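Local coordinates for protein heme peroxidase (Bacteroides thetaiotaomicron, PDB 2GVK) that probably uses hydrogen peroxide to oxidise dyes and other substrates at a heme, as a dye-decolorizing peroxidase with a ferredoxin-like beta-barrel fold, at residues Phe65-Gly70 / Phe111-Lys116; Asp16-Gln21 / Asn168-Ala173. All coordinates share one frame; numbering follows the deposited sequence.

Contact 1 of 2, residues Phe65-Gly70 / Phe111-Lys116; sequences FSCTMG and FHIRAK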
loop_
_atom_site.group_PDB
_atom_site.type_symbol
_atom_site.label_atom_id
_atom_site.label_comp_id
_atom_site.label_asym_id
_atom_site.label_seq_id
_atom_site.Cartn_x
_atom_site.Cartn_y
_atom_site.Cartn_z
ATOM N N PHE A 65 -6.710 12.277 -7.313
ATOM C CA PHE A 65 -6.904 13.697 -7.315
ATOM C C PHE A 65 -8.131 14.096 -8.109
ATOM O O PHE A 65 -8.328 13.638 -9.240
ATOM C CB PHE A 65 -5.704 14.431 -7.904
ATOM C CG PHE A 65 -5.867 15.891 -7.873
ATOM C CD1 PHE A 65 -5.625 16.592 -6.695
ATOM C CD2 PHE A 65 -6.471 16.557 -8.936
ATOM C CE1 PHE A 65 -5.943 17.938 -6.589
ATOM C CE2 PHE A 65 -6.810 17.875 -8.832
ATOM C CZ PHE A 65 -6.540 18.582 -7.641
ATOM N N SER A 66 -8.896 15.027 -7.566
ATOM C CA SER A 66 -10.047 15.551 -8.245
ATOM C C SER A 66 -10.326 17.005 -7.811
ATOM O O SER A 66 -10.076 17.364 -6.664
ATOM C CB SER A 66 -11.248 14.688 -7.930
ATOM O OG SER A 66 -12.385 15.153 -8.574
ATOM N N CYS A 67 -10.841 17.812 -8.737
ATOM C CA CYS A 67 -11.339 19.132 -8.438
ATOM C C CYS A 67 -12.544 19.395 -9.319
ATOM O O CYS A 67 -12.550 19.035 -10.495
ATOM C CB CYS A 67 -10.294 20.221 -8.667
ATOM S SG CYS A 67 -10.792 21.851 -8.033
ATOM N N THR A 68 -13.573 19.979 -8.736
ATOM C CA THR A 68 -14.702 20.487 -9.505
ATOM C C THR A 68 -14.804 21.994 -9.306
ATOM O O THR A 68 -14.401 22.528 -8.250
ATOM C CB THR A 68 -16.011 19.831 -9.099
ATOM O OG1 THR A 68 -16.308 20.172 -7.764
ATOM C CG2 THR A 68 -15.921 18.361 -9.216
HETATM N N MSE A 69 -15.317 22.675 -10.338
HETATM C CA MSE A 69 -15.449 24.109 -10.365
HETATM C C MSE A 69 -16.878 24.461 -10.730
HETATM O O MSE A 69 -17.397 23.994 -11.743
HETATM C CB MSE A 69 -14.513 24.679 -11.419
HETATM C CG MSE A 69 -14.561 26.192 -11.561
HETATM SE SE MSE A 69 -13.367 26.800 -12.985
HETATM C CE MSE A 69 -13.532 28.712 -12.665
ATOM N N GLY A 70 -17.500 25.306 -9.918
ATOM C CA GLY A 70 -18.868 25.717 -10.145
ATOM C C GLY A 70 -19.051 27.211 -10.039
ATOM O O GLY A 70 -18.241 27.913 -9.413
ATOM N N PHE A 111 -14.788 25.800 -5.533
ATOM C CA PHE A 111 -13.818 24.751 -5.848
ATOM C C PHE A 111 -13.909 23.683 -4.801
ATOM O O PHE A 111 -13.852 23.972 -3.592
ATOM C CB PHE A 111 -12.374 25.322 -5.921
ATOM C CG PHE A 111 -12.159 26.264 -7.056
ATOM C CD1 PHE A 111 -11.993 25.793 -8.334
ATOM C CD2 PHE A 111 -12.169 27.643 -6.855
ATOM C CE1 PHE A 111 -11.802 26.664 -9.395
ATOM C CE2 PHE A 111 -11.970 28.524 -7.931
ATOM C CZ PHE A 111 -11.791 28.034 -9.183
ATOM N N HIS A 112 -14.101 22.441 -5.260
ATOM C CA HIS A 112 -14.179 21.277 -4.395
ATOM C C HIS A 112 -13.008 20.372 -4.771
ATOM O O HIS A 112 -13.002 19.757 -5.840
ATOM C CB HIS A 112 -15.536 20.593 -4.586
ATOM C CG HIS A 112 -15.691 19.297 -3.842
ATOM N ND1 HIS A 112 -16.544 18.289 -4.276
ATOM C CD2 HIS A 112 -15.160 18.865 -2.680
ATOM C CE1 HIS A 112 -16.509 17.292 -3.415
ATOM N NE2 HIS A 112 -15.660 17.600 -2.447
ATOM N N ILE A 113 -11.992 20.341 -3.887
ATOM C CA ILE A 113 -10.716 19.714 -4.169
ATOM C C ILE A 113 -10.535 18.515 -3.239
ATOM O O ILE A 113 -10.645 18.654 -2.031
ATOM C CB ILE A 113 -9.530 20.706 -3.933
ATOM C CG1 ILE A 113 -9.872 22.102 -4.437
ATOM C CG2 ILE A 113 -8.274 20.182 -4.596
ATOM C CD1 ILE A 113 -8.768 23.146 -4.218
ATOM N N ARG A 114 -10.247 17.354 -3.830
ATOM C CA ARG A 114 -10.146 16.054 -3.119
ATOM C C ARG A 114 -8.861 15.325 -3.535
ATOM O O ARG A 114 -8.551 15.283 -4.706
ATOM C CB ARG A 114 -11.344 15.153 -3.506
ATOM C CG ARG A 114 -12.677 15.618 -3.030
ATOM C CD ARG A 114 -13.808 14.730 -3.551
ATOM N NE ARG A 114 -14.255 15.158 -4.885
ATOM C CZ ARG A 114 -15.408 14.775 -5.451
ATOM N NH1 ARG A 114 -16.238 13.973 -4.800
ATOM N NH2 ARG A 114 -15.741 15.234 -6.658
ATOM N N ALA A 115 -8.199 14.644 -2.583
ATOM C CA ALA A 115 -7.081 13.767 -2.911
ATOM C C ALA A 115 -6.721 12.885 -1.741
ATOM O O ALA A 115 -7.099 13.157 -0.594
ATOM C CB ALA A 115 -5.875 14.573 -3.336
ATOM N N LYS A 116 -5.888 11.900 -2.010
ATOM C CA LYS A 116 -5.418 10.992 -0.949
ATOM C C LYS A 116 -4.431 11.665 -0.010
ATOM O O LYS A 116 -4.192 11.169 1.107
ATOM C CB LYS A 116 -4.811 9.708 -1.554
ATOM C CG LYS A 116 -5.867 8.723 -2.020
ATOM C CD LYS A 116 -5.271 7.372 -2.382
#
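Met69 and Phe111 lie side by side on neighbouring antiparallel strands, 66-72 and 109-115, in the beta sheet of the N-terminal ferredoxin-like half of this DyP-type peroxidase. The selenomethionine is fully extended, and with CG anti to the backbone N (chi1 180°) its CG comes within 3.5 Å of Phe111 CE1. Its SE makes an oblique Met-aromatic contact, 5.1 Å from the Phe111 ring centre. Cys67 SG approaches the same ring at its edge, 4.1 Å from CD1 of Phe111, and also touches Ile113 CG1. Farther along this apolar face, the methyl CG2 of Ile113 meets Phe65 CE1 at 3.8 Å, and Ala115 CB lies beside Phe65 CD1. Helices 38-59 and 118-131 pack on this side, with Phe49 and Val45 against Met69, and Phe124 against both Cys67 and Phe65.

Ser66, Thr68, His112 and Arg114 occupy the other face. Ser66-Arg114 and Thr68-His112 are hydrogen-bonded pairs, each closed by two backbone bonds; the straightest runs from Arg114 N to Ser66 O, with an N-H...O angle of 171°. Cys67-Ile113 and Met69-Phe111 are the non-hydrogen-bonded pairs, and Cys67 CA makes a C-H...O contact with His112 O.

Thr68 and His112 point the same way. Thr68 OG1 and His112 ND1 both hydrogen-bond to Tyr266 OH on strand 258-267, so one phenol bridges the two side chains. In one of its two deposited conformers, Arg114 bends at chi3 (-86°), which swings NE toward the Ser66 side of the strand pair. In that conformer His112 CE1, two residues back on the same strand, lies over the guanidinium centre, 3.3 Å above its plane, and Thr68 CG2 is 4.0 Å from Arg114 NH2. Thr68 OG1, at the edge of the imidazole, is 3.3 Å from His112 CB.

Contact 2 of 2, residues Asp16-Gln21 / Asn168-Ala173; sequences DVAGKQ and NPYHFA. With EDO (1,2-ethanediol), chain K.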
loop_
_atom_site.group_PDB
_atom_site.type_symbol
_atom_site.label_atom_id
_atom_site.label_comp_id
_atom_site.label_asym_id
_atom_site.label_seq_id
_atom_site.Cartn_x
_atom_site.Cartn_y
_atom_site.Cartn_z
ATOM N N ASP A 16 -16.091 15.751 -12.161
ATOM C CA ASP A 16 -16.136 14.648 -11.223
ATOM C C ASP A 16 -17.234 14.864 -10.179
ATOM O O ASP A 16 -16.953 15.031 -8.990
ATOM C CB ASP A 16 -14.763 14.494 -10.538
ATOM C CG ASP A 16 -14.615 13.173 -9.797
ATOM O OD1 ASP A 16 -15.250 12.174 -10.200
ATOM O OD2 ASP A 16 -13.822 13.126 -8.837
ATOM N N VAL A 17 -18.467 14.778 -10.614
ATOM C CA VAL A 17 -19.595 15.070 -9.767
ATOM C C VAL A 17 -20.206 13.819 -9.154
ATOM O O VAL A 17 -21.116 13.897 -8.330
ATOM C CB VAL A 17 -20.672 15.821 -10.564
ATOM C CG1 VAL A 17 -20.115 17.142 -11.073
ATOM C CG2 VAL A 17 -21.184 14.978 -11.704
ATOM N N ALA A 18 -19.707 12.667 -9.552
ATOM C CA ALA A 18 -20.168 11.429 -8.999
ATOM C C ALA A 18 -19.017 10.717 -8.368
ATOM O O ALA A 18 -19.066 9.526 -8.173
ATOM C CB ALA A 18 -20.779 10.582 -10.055
ATOM N N GLY A 19 -17.956 11.463 -8.060
ATOM C CA GLY A 19 -16.812 10.905 -7.399
ATOM C C GLY A 19 -17.107 10.482 -5.959
ATOM O O GLY A 19 -18.082 10.951 -5.333
ATOM N N LYS A 20 -16.297 9.570 -5.452
ATOM C CA LYS A 20 -16.341 9.217 -4.067
ATOM C C LYS A 20 -15.747 10.329 -3.289
ATOM O O LYS A 20 -15.101 11.224 -3.854
ATOM C CB LYS A 20 -15.529 7.945 -3.813
ATOM N N GLN A 21 -15.957 10.294 -1.977
ATOM C CA GLN A 21 -15.418 11.306 -1.080
ATOM C C GLN A 21 -13.942 11.061 -0.797
ATOM O O GLN A 21 -13.540 9.954 -0.440
ATOM C CB GLN A 21 -16.207 11.334 0.231
ATOM C CG GLN A 21 -17.701 11.110 0.061
ATOM C CD GLN A 21 -18.295 10.270 1.175
ATOM O OE1 GLN A 21 -17.643 10.029 2.192
ATOM N NE2 GLN A 21 -19.530 9.822 0.988
ATOM N N ASN A 168 -26.539 3.978 -11.408
ATOM C CA ASN A 168 -25.420 4.769 -11.894
ATOM C C ASN A 168 -25.471 6.167 -11.321
ATOM O O ASN A 168 -26.392 6.912 -11.610
ATOM C CB ASN A 168 -25.474 4.822 -13.422
ATOM C CG ASN A 168 -24.505 5.805 -14.016
ATOM O OD1 ASN A 168 -23.536 6.218 -13.387
ATOM N ND2 ASN A 168 -24.733 6.142 -15.270
ATOM N N PRO A 169 -24.476 6.532 -10.519
ATOM C CA PRO A 169 -24.541 7.852 -9.873
ATOM C C PRO A 169 -24.571 9.016 -10.861
ATOM O O PRO A 169 -25.157 10.042 -10.562
ATOM C CB PRO A 169 -23.279 7.896 -9.022
ATOM C CG PRO A 169 -22.381 6.840 -9.599
ATOM C CD PRO A 169 -23.249 5.803 -10.168
ATOM N N TYR A 170 -23.977 8.847 -12.039
ATOM C CA TYR A 170 -24.028 9.925 -13.073
ATOM C C TYR A 170 -25.445 10.241 -13.523
ATOM O O TYR A 170 -25.757 11.379 -13.862
ATOM C CB TYR A 170 -23.164 9.573 -14.278
ATOM C CG TYR A 170 -21.724 9.627 -13.972
ATOM C CD1 TYR A 170 -21.059 10.839 -13.901
ATOM C CD2 TYR A 170 -21.013 8.472 -13.685
ATOM C CE1 TYR A 170 -19.747 10.907 -13.580
ATOM C CE2 TYR A 170 -19.689 8.526 -13.353
ATOM C CZ TYR A 170 -19.050 9.743 -13.313
ATOM O OH TYR A 170 -17.704 9.811 -12.996
ATOM N N HIS A 171 -26.305 9.235 -13.539
ATOM C CA HIS A 171 -27.666 9.437 -13.904
ATOM C C HIS A 171 -28.350 10.446 -12.974
ATOM O O HIS A 171 -29.241 11.181 -13.389
ATOM C CB HIS A 171 -28.423 8.108 -13.884
ATOM C CG HIS A 171 -29.895 8.254 -14.032
ATOM N ND1 HIS A 171 -30.494 8.628 -15.220
ATOM C CD2 HIS A 171 -30.901 8.088 -13.138
ATOM C CE1 HIS A 171 -31.803 8.684 -15.048
ATOM N NE2 HIS A 171 -32.076 8.366 -13.793
ATOM N N PHE A 172 -27.933 10.459 -11.721
ATOM C CA PHE A 172 -28.562 11.301 -10.704
ATOM C C PHE A 172 -27.840 12.609 -10.464
ATOM O O PHE A 172 -28.418 13.541 -9.916
ATOM C CB PHE A 172 -28.663 10.536 -9.385
ATOM C CG PHE A 172 -29.542 9.347 -9.461
ATOM C CD1 PHE A 172 -30.916 9.485 -9.356
ATOM C CD2 PHE A 172 -29.016 8.100 -9.751
ATOM C CE1 PHE A 172 -31.738 8.397 -9.471
ATOM C CE2 PHE A 172 -29.834 7.009 -9.880
ATOM C CZ PHE A 172 -31.187 7.147 -9.717
ATOM N N ALA A 173 -26.594 12.694 -10.902
ATOM C CA ALA A 173 -25.779 13.877 -10.659
ATOM C C ALA A 173 -25.660 14.787 -11.871
ATOM O O ALA A 173 -25.295 15.958 -11.727
ATOM C CB ALA A 173 -24.372 13.451 -10.191
HETATM C C1 EDO K . -33.538 11.888 -11.201
HETATM O O1 EDO K . -34.328 12.974 -11.745
HETATM C C2 EDO K . -32.752 11.200 -12.307
HETATM O O2 EDO K . -31.714 12.068 -12.781
#
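A short helix, 169-173, in the C-terminal half of the DyP fold meets the loop that leads into strand 24-32, so the contact joins the two halves of the chain. Its centre is a CH-pi contact: Ala18 CB stands 3.6 Å above the plane of the Tyr170 ring, over its centre, and is 3.7 Å from CE1 of Tyr170. The same methyl touches Pro169 CB at 3.8 Å, so it sits in the corner formed by the proline and the phenol ring. With CG beside the backbone N and anti to the carbonyl carbon (chi1 -70°), the tyrosine side chain leaves the helix in a direction that lets its ring meet the loop.

One turn on, Ala173 CB packs against both CG2 and the carbonyl O of Val17, while Val245 of strand 245-253 touches Pro169 and Ala173. No hydrogen bond crosses between the segments; apolar contacts carry the interface.

Asn168 is the N-cap: its OD1 accepts from Tyr170 N at 3.0 Å, with the donor well above the carboxamide plane. Farther round the helix, His171 CD2 lies 3.5 Å above the plane of the Phe172 ring, over its centre. An ethanediol, probably from the crystallisation liquor, donates from O2 to His171 O across 2.7 Å.

Contacts 1 and 2 have centres 13 Å apart and meet through Asp16, the first residue of the segment 16-21. Its OD2 is 2.5 Å from Ser66 OG, a probable hydrogen bond; the short distance belongs to one of two conformers of each residue, so its exact length is doubtful. The same OD2 is 3.6 Å from Arg114 NH2, a long and weak ion pair. Thr68 CG2 also packs on Asp16 O, at 3.5 Å. The loop therefore lies on the polar side of the strand pair and connects this pair, in the N-terminal half, with the short helix of the C-terminal half. No heme is present in this structure, so neither contact can be placed against a bound cofactor.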